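Local coordinates for protein coatomer subunit delta (Saccharomyces cerevisiae, PDB 5FJZ) that serves as a subunit of the COPI vesicle coat, probably acting in Golgi-to-ER retrograde transport, and through this mu-homology domain binds tryptophan-based motifs such as that of Dsl1, at residues 25-36 / 115-126. Sequence-based numbering, arbitrary orientation.
Sequences AEFSRDGTIHSS and AEDDSLIPLTLT
Phe27 lies with one ring face against Leu125: CB of Leu125 stands 4.2 Å from the ring centroid, 11° off the normal, a CH-pi contact. At the ring's edge, near its plane, CG2 of Ile121 comes to 4.0 Å from CZ of Phe27. That methyl is anti to the backbone N of Ile121, while CG1 lies beside the N (chi1 -71°) and extends CD1 toward Ile33; CD1 of Ile121 meets CG2 of Ile33 tip to tip at 3.6 Å. Cutting Phe27 down to an alanine would probably leave a gap beneath Leu125 and strip the Ile121 methyl of its aromatic neighbour.

Polar links flank this apolar core. Glu116 N donates to Ile33 O at 2.8 Å, from 37° above the carbonyl plane. One water bridges Asp117 O and Ser36 OG, and a second joins both to Leu120 N; a third donates to Gly31 O and Leu125 O. Gly31 packs its CA 3.1 Å from Leu125 O; its positive phi and nearby Thr126 OG1 leave no room for a CB.

Gly31 N to Ser28 O closes a type I turn; Asp30 OD1 takes Thr32 N in an Asx turn and also Thr32 OG1, while OD2 salt-bridges Lys67 of the second subunit. The link from strand 104-113 to strand 123-131 carries the chain between the two sheets of the mu-homology domain, and the hairpin of strands 15-27 and 33-46, in the first sheet, packs on it, with a classic beta bulge opposite Glu26.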
loop_
_atom_site.group_PDB
_atom_site.type_symbol
_atom_site.label_atom_id
_atom_site.label_comp_id
_atom_site.label_asym_id
_atom_site.label_seq_id
_atom_site.Cartn_x
_atom_site.Cartn_y
_atom_site.Cartn_z
ATOM N N ALA A 25 14.304 -13.800 0.766
ATOM C CA ALA A 25 15.037 -14.697 1.638
ATOM C C ALA A 25 15.419 -13.948 2.918
ATOM O O ALA A 25 15.800 -12.737 2.870
ATOM C CB ALA A 25 16.260 -15.231 0.911
ATOM N N GLU A 26 15.374 -14.611 4.058
ATOM C CA GLU A 26 15.817 -14.048 5.335
ATOM C C GLU A 26 16.797 -14.964 6.097
ATOM O O GLU A 26 16.610 -16.214 6.135
ATOM C CB GLU A 26 14.593 -13.772 6.229
ATOM C CG GLU A 26 14.915 -13.171 7.618
ATOM C CD GLU A 26 13.710 -12.622 8.390
ATOM O OE1 GLU A 26 12.669 -12.343 7.728
ATOM O OE2 GLU A 26 13.815 -12.469 9.631
ATOM N N PHE A 27 17.795 -14.351 6.662
ATOM C CA PHE A 27 18.951 -15.073 7.345
ATOM C C PHE A 27 19.113 -14.514 8.719
ATOM O O PHE A 27 18.806 -13.352 8.974
ATOM C CB PHE A 27 20.290 -14.902 6.587
ATOM C CG PHE A 27 20.251 -15.305 5.189
ATOM C CD1 PHE A 27 19.733 -14.457 4.227
ATOM C CD2 PHE A 27 20.701 -16.548 4.779
ATOM C CE1 PHE A 27 19.689 -14.816 2.909
ATOM C CE2 PHE A 27 20.658 -16.909 3.464
ATOM C CZ PHE A 27 20.124 -16.081 2.512
ATOM N N SER A 28 19.431 -15.376 9.718
ATOM C CA SER A 28 19.920 -14.898 10.932
ATOM C C SER A 28 21.319 -14.275 10.730
ATOM O O SER A 28 21.983 -14.493 9.724
ATOM C CB SER A 28 19.993 -16.019 11.954
ATOM O OG SER A 28 18.683 -16.377 12.373
ATOM N N ARG A 29 21.824 -13.541 11.716
ATOM C CA ARG A 29 23.143 -12.867 11.515
ATOM C C ARG A 29 24.247 -13.867 11.297
ATOM O O ARG A 29 25.186 -13.548 10.575
ATOM C CB ARG A 29 23.552 -12.031 12.722
ATOM C CG ARG A 29 22.388 -11.347 13.272
ATOM C CD ARG A 29 22.689 -10.368 14.315
ATOM N NE ARG A 29 21.474 -9.657 14.539
ATOM C CZ ARG A 29 21.328 -8.728 15.473
ATOM N NH1 ARG A 29 22.329 -8.412 16.286
ATOM N NH2 ARG A 29 20.169 -8.077 15.527
ATOM N N ASP A 30 24.120 -15.084 11.825
ATOM C CA ASP A 30 25.119 -16.118 11.623
ATOM C C ASP A 30 24.936 -16.929 10.352
ATOM O O ASP A 30 25.706 -17.823 10.096
ATOM C CB ASP A 30 25.243 -17.069 12.830
ATOM C CG ASP A 30 24.087 -18.096 12.912
ATOM O OD1 ASP A 30 23.078 -18.015 12.185
ATOM O OD2 ASP A 30 24.159 -18.999 13.746
ATOM N N GLY A 31 24.009 -16.520 9.487
ATOM C CA GLY A 31 23.830 -17.143 8.236
ATOM C C GLY A 31 22.808 -18.275 8.253
ATOM O O GLY A 31 22.628 -18.913 7.236
ATOM N N THR A 32 22.179 -18.557 9.375
ATOM C CA THR A 32 21.161 -19.628 9.344
ATOM C C THR A 32 19.960 -19.147 8.535
ATOM O O THR A 32 19.439 -18.064 8.836
ATOM C CB THR A 32 20.641 -19.941 10.754
ATOM O OG1 THR A 32 21.751 -20.327 11.570
ATOM C CG2 THR A 32 19.636 -21.091 10.724
ATOM N N ILE A 33 19.514 -19.936 7.584
ATOM C CA ILE A 33 18.347 -19.596 6.736
ATOM C C ILE A 33 17.086 -19.664 7.571
ATOM O O ILE A 33 16.760 -20.694 8.180
ATOM C CB ILE A 33 18.315 -20.449 5.502
ATOM C CG1 ILE A 33 19.622 -20.309 4.688
ATOM C CG2 ILE A 33 17.136 -20.072 4.630
ATOM C CD1 ILE A 33 19.856 -21.416 3.696
ATOM N N HIS A 34 16.342 -18.564 7.648
ATOM C CA HIS A 34 14.974 -18.563 8.188
ATOM C C HIS A 34 13.839 -18.897 7.265
ATOM O O HIS A 34 12.978 -19.666 7.630
ATOM C CB HIS A 34 14.756 -17.149 8.805
ATOM C CG HIS A 34 13.381 -16.917 9.314
ATOM N ND1 HIS A 34 12.416 -16.281 8.546
ATOM C CD2 HIS A 34 12.791 -17.263 10.473
ATOM C CE1 HIS A 34 11.288 -16.303 9.206
ATOM N NE2 HIS A 34 11.490 -16.874 10.388
ATOM N N SER A 35 13.896 -18.426 5.995
ATOM C CA SER A 35 12.795 -18.557 5.090
ATOM C C SER A 35 13.167 -18.028 3.798
ATOM O O SER A 35 14.188 -17.302 3.668
ATOM C CB SER A 35 11.568 -17.748 5.546
ATOM O OG SER A 35 11.945 -16.378 5.734
ATOM N N SER A 36 12.382 -18.409 2.790
ATOM C CA SER A 36 12.525 -17.944 1.468
ATOM C C SER A 36 11.195 -18.088 0.715
ATOM O O SER A 36 10.337 -18.904 1.035
ATOM C CB SER A 36 13.739 -18.546 0.682
ATOM O OG SER A 36 13.679 -19.971 0.641
ATOM N N ALA A 115 13.055 -22.835 7.301
ATOM C CA ALA A 115 14.335 -22.633 7.976
ATOM C C ALA A 115 15.329 -23.718 7.516
ATOM O O ALA A 115 14.935 -24.861 7.236
ATOM C CB ALA A 115 14.138 -22.656 9.426
ATOM N N GLU A 116 16.537 -23.283 7.278
ATOM C CA GLU A 116 17.679 -24.150 6.920
ATOM C C GLU A 116 17.535 -24.844 5.539
ATOM O O GLU A 116 18.227 -25.792 5.276
ATOM C CB GLU A 116 17.885 -25.193 8.001
ATOM C CG GLU A 116 17.898 -24.634 9.392
ATOM C CD GLU A 116 18.521 -25.663 10.340
ATOM O OE1 GLU A 116 17.883 -26.674 10.564
ATOM O OE2 GLU A 116 19.680 -25.511 10.772
ATOM N N ASP A 117 16.667 -24.349 4.641
ATOM C CA ASP A 117 16.508 -24.957 3.336
ATOM C C ASP A 117 16.971 -23.966 2.288
ATOM O O ASP A 117 16.412 -22.845 2.243
ATOM C CB ASP A 117 15.034 -25.306 3.154
ATOM C CG ASP A 117 14.724 -25.940 1.817
ATOM O OD1 ASP A 117 15.480 -25.729 0.819
ATOM O OD2 ASP A 117 13.679 -26.624 1.765
ATOM N N ASP A 118 17.991 -24.328 1.502
ATOM C CA ASP A 118 18.625 -23.422 0.554
ATOM C C ASP A 118 18.199 -23.624 -0.872
ATOM O O ASP A 118 18.789 -23.008 -1.799
ATOM C CB ASP A 118 20.179 -23.444 0.670
ATOM C CG ASP A 118 20.781 -24.831 0.386
ATOM O OD1 ASP A 118 20.145 -25.613 -0.339
ATOM O OD2 ASP A 118 21.867 -25.131 0.938
ATOM N N SER A 119 17.178 -24.441 -1.105
ATOM C CA SER A 119 16.846 -24.799 -2.466
ATOM C C SER A 119 16.421 -23.654 -3.355
ATOM O O SER A 119 16.647 -23.684 -4.606
ATOM C CB SER A 119 15.811 -25.955 -2.514
ATOM O OG SER A 119 14.625 -25.560 -1.875
ATOM N N LEU A 120 15.882 -22.590 -2.754
ATOM C CA LEU A 120 15.446 -21.445 -3.536
ATOM C C LEU A 120 16.405 -20.258 -3.526
ATOM O O LEU A 120 16.050 -19.216 -4.094
ATOM C CB LEU A 120 14.123 -20.909 -2.943
ATOM C CG LEU A 120 12.758 -21.507 -3.321
ATOM C CD1 LEU A 120 12.690 -22.757 -4.159
ATOM C CD2 LEU A 120 11.647 -21.368 -2.264
ATOM N N ILE A 121 17.527 -20.362 -2.797
ATOM C CA ILE A 121 18.412 -19.201 -2.534
ATOM C C ILE A 121 19.561 -19.138 -3.552
ATOM O O ILE A 121 20.326 -20.108 -3.655
ATOM C CB ILE A 121 18.814 -19.286 -1.060
ATOM C CG1 ILE A 121 17.507 -18.927 -0.250
ATOM C CG2 ILE A 121 19.998 -18.406 -0.730
ATOM C CD1 ILE A 121 17.595 -19.039 1.256
ATOM N N PRO A 122 19.654 -18.060 -4.320
ATOM C CA PRO A 122 20.796 -17.926 -5.200
ATOM C C PRO A 122 22.103 -17.455 -4.458
ATOM O O PRO A 122 23.191 -17.661 -4.972
ATOM C CB PRO A 122 20.349 -16.875 -6.175
ATOM C CG PRO A 122 19.407 -16.004 -5.392
ATOM C CD PRO A 122 18.715 -16.894 -4.418
ATOM N N LEU A 123 21.937 -16.708 -3.391
ATOM C CA LEU A 123 23.044 -16.042 -2.669
ATOM C C LEU A 123 22.888 -16.169 -1.175
ATOM O O LEU A 123 21.974 -15.592 -0.580
ATOM C CB LEU A 123 23.138 -14.604 -3.107
ATOM C CG LEU A 123 24.321 -13.820 -2.604
ATOM C CD1 LEU A 123 25.562 -14.111 -3.375
ATOM C CD2 LEU A 123 23.984 -12.324 -2.673
ATOM N N THR A 124 23.755 -16.940 -0.519
ATOM C CA THR A 124 23.730 -17.119 0.923
ATOM C C THR A 124 24.550 -16.045 1.560
ATOM O O THR A 124 25.430 -15.518 0.949
ATOM C CB THR A 124 24.255 -18.527 1.343
ATOM O OG1 THR A 124 25.487 -18.762 0.721
ATOM C CG2 THR A 124 23.345 -19.615 0.814
ATOM N N LEU A 125 24.127 -15.638 2.762
ATOM C CA LEU A 125 24.711 -14.523 3.503
ATOM C C LEU A 125 25.007 -14.864 4.960
ATOM O O LEU A 125 24.252 -15.603 5.596
ATOM C CB LEU A 125 23.682 -13.450 3.541
ATOM C CG LEU A 125 23.582 -12.391 2.490
ATOM C CD1 LEU A 125 24.354 -12.508 1.198
ATOM C CD2 LEU A 125 22.137 -11.883 2.296
ATOM N N THR A 126 26.097 -14.306 5.510
ATOM C CA THR A 126 26.446 -14.406 6.838
ATOM C C THR A 126 27.152 -13.139 7.238
ATOM O O THR A 126 27.795 -12.495 6.387
ATOM C CB THR A 126 27.502 -15.550 7.061
ATOM O OG1 THR A 126 26.984 -16.805 6.616
ATOM C CG2 THR A 126 27.805 -15.676 8.521
HETATM O O HOH W 1 23.936 -18.190 4.841
HETATM O O HOH W 2 14.456 -21.143 2.958
HETATM O O HOH W 3 15.653 -21.831 -0.105
#